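Side-chain contact in Methylcobalamin\: coenzyme M methyltransferase (Methanosarcina mazei, PDB 4AY7), which transfers a methyl group from a methylated corrinoid to coenzyme M, a zinc-dependent step of methanogenesis: residues A[119-122]-A[123-126]. Residues are numbered along the deposited sequence; the frame is centred on the assembly and turned at random.
Sequences AVPA and DLLQ
The backbone N-H of Leu124 closes a turn on Pro121: its N lies 3.1 Å from Pro121 O, with an angle of 150° at the hydrogen. The bond defines a type I beta turn from Pro121 to Leu124, with Ala122 and Asp123 as its two central residues. A water ties the turn to what follows, accepting from Leu125 N at 2.8 Å and donating a longer bond to Ala122 O at 3.3 Å, so that the Ala122 carbonyl is linked to the chain three residues on.

Two apolar touches accompany the backbone bond. Leu124 places CG anti to its own N (chi1 -176°), and its two methyls then divide between neighbours of the preceding segment. Leu124 CD2 meets Val120 CG1 at 3.9 Å. Leu124 CD1 approaches the proline ring at Pro121 CD, 4.1 Å away. The leucine side chain crosses both the valine and the proline ring at a slant, touching each with a different methyl. Leu124 is buried; beyond the turn it packs on Leu87 and Ala90 of helix 86-90, whereas Val120 rests on Ile187 and Glu190 of helix 178-202.

The carboxylate of Asp123 lies beside the proline ring, with OD1 3.7 Å from Pro121 CB, a van der Waals contact. Chi1 of 64° sets CG between the backbone N and the carbonyl carbon, and the same OD1 forms a salt bridge with Arg127 NE, which would help hold the carboxylate beside the ring.

Gln126 N donates to Asp123 O at 2.9 Å, continuing the chain into the 3-10 segment 124-126. The arrangement is a type I beta turn leading into a short 3-10 turn, in the surface loop between strand 105-108 and helix 130-144 of this TIM-barrel protein, away from the zinc site.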
ATOM      1  N   ALA A 119      -1.561  13.522 -20.592  1.00 26.59           N
ATOM      2  CA  ALA A 119      -1.205  12.241 -21.201  1.00 27.91           C
ATOM      3  C   ALA A 119      -0.213  11.582 -20.249  1.00 28.67           C
ATOM      4  O   ALA A 119       0.342  12.208 -19.388  1.00 29.73           O
ATOM      5  CB  ALA A 119      -0.560  12.452 -22.583  1.00 28.59           C
ATOM      6  N   VAL A 120       0.097  10.345 -20.455  1.00 28.09           N
ATOM      7  CA  VAL A 120       1.217   9.815 -19.756  1.00 27.87           C
ATOM      8  C   VAL A 120       2.470  10.190 -20.531  1.00 28.49           C
ATOM      9  O   VAL A 120       2.620   9.751 -21.648  1.00 30.05           O
ATOM     10  CB  VAL A 120       1.113   8.319 -19.667  1.00 27.00           C
ATOM     11  CG1 VAL A 120       2.286   7.771 -18.873  1.00 26.70           C
ATOM     12  CG2 VAL A 120      -0.208   7.951 -19.009  1.00 27.25           C
ATOM     13  N   PRO A 121       3.386  10.912 -19.914  1.00 29.05           N
ATOM     14  CA  PRO A 121       4.629  11.274 -20.590  1.00 29.97           C
ATOM     15  C   PRO A 121       5.489  10.079 -21.021  1.00 30.40           C
ATOM     16  O   PRO A 121       5.508   9.064 -20.346  1.00 28.88           O
ATOM     17  CB  PRO A 121       5.335  12.221 -19.585  1.00 31.08           C
ATOM     18  CG  PRO A 121       4.588  12.108 -18.278  1.00 30.02           C
ATOM     19  CD  PRO A 121       3.457  11.133 -18.458  1.00 28.67           C
ATOM     20  N   ALA A 122       6.104  10.171 -22.209  1.00 29.20           N
ATOM     21  CA  ALA A 122       6.794   9.053 -22.783  1.00 30.24           C
ATOM     22  C   ALA A 122       7.942   8.662 -21.898  1.00 31.00           C
ATOM     23  O   ALA A 122       8.343   7.481 -21.860  1.00 34.86           O
ATOM     24  CB  ALA A 122       7.292   9.349 -24.190  1.00 31.97           C
ATOM     25  N   ASP A 123       8.436   9.603 -21.110  1.00 30.10           N
ATOM     26  CA  ASP A 123       9.559   9.315 -20.273  1.00 31.02           C
ATOM     27  C   ASP A 123       9.221   9.295 -18.779  1.00 28.04           C
ATOM     28  O   ASP A 123      10.082   9.629 -17.938  1.00 26.94           O
ATOM     29  CB  ASP A 123      10.657  10.333 -20.534  1.00 32.69           C
ATOM     30  CG  ASP A 123      10.231  11.749 -20.147  1.00 36.59           C
ATOM     31  OD1 ASP A 123       9.001  12.028 -19.999  1.00 37.06           O
ATOM     32  OD2 ASP A 123      11.112  12.604 -19.988  1.00 41.44           O
ATOM     33  N   LEU A 124       7.969   8.931 -18.487  1.00 26.25           N
ATOM     34  CA  LEU A 124       7.452   8.848 -17.113  1.00 24.60           C
ATOM     35  C   LEU A 124       8.500   8.288 -16.143  1.00 24.16           C
ATOM     36  O   LEU A 124       8.752   8.845 -15.091  1.00 23.08           O
ATOM     37  CB  LEU A 124       6.252   7.915 -17.075  1.00 24.84           C
ATOM     38  CG  LEU A 124       5.572   7.833 -15.702  1.00 23.17           C
ATOM     39  CD1 LEU A 124       5.061   9.181 -15.278  1.00 22.95           C
ATOM     40  CD2 LEU A 124       4.455   6.799 -15.777  1.00 23.08           C
ATOM     41  N   LEU A 125       9.142   7.190 -16.525  1.00 24.49           N
ATOM     42  CA  LEU A 125      10.020   6.485 -15.566  1.00 24.43           C
ATOM     43  C   LEU A 125      11.313   7.216 -15.177  1.00 25.32           C
ATOM     44  O   LEU A 125      11.989   6.872 -14.206  1.00 25.64           O
ATOM     45  CB  LEU A 125      10.283   5.067 -16.079  1.00 24.69           C
ATOM     46  CG  LEU A 125       9.083   4.076 -16.132  1.00 23.65           C
ATOM     47  CD1 LEU A 125       9.604   2.724 -16.616  1.00 23.50           C
ATOM     48  CD2 LEU A 125       8.235   3.870 -14.817  1.00 22.27           C
ATOM     49  N   GLN A 126      11.662   8.227 -15.921  1.00 25.83           N
ATOM     50  CA  GLN A 126      12.802   9.075 -15.580  1.00 27.81           C
ATOM     51  C   GLN A 126      12.426  10.306 -14.793  1.00 26.34           C
ATOM     52  O   GLN A 126      13.320  11.017 -14.308  1.00 26.03           O
ATOM     53  CB  GLN A 126      13.582   9.477 -16.839  1.00 30.37           C
ATOM     54  CG  GLN A 126      14.322   8.351 -17.528  1.00 33.15           C
ATOM     55  CD  GLN A 126      13.908   8.271 -18.984  1.00 40.53           C
ATOM     56  OE1 GLN A 126      14.674   8.615 -19.913  1.00 41.31           O
ATOM     57  NE2 GLN A 126      12.634   7.902 -19.194  1.00 44.99           N
TER
HETATM   58  O   HOH W   1       9.070   5.944 -19.087  1.00 28.22           O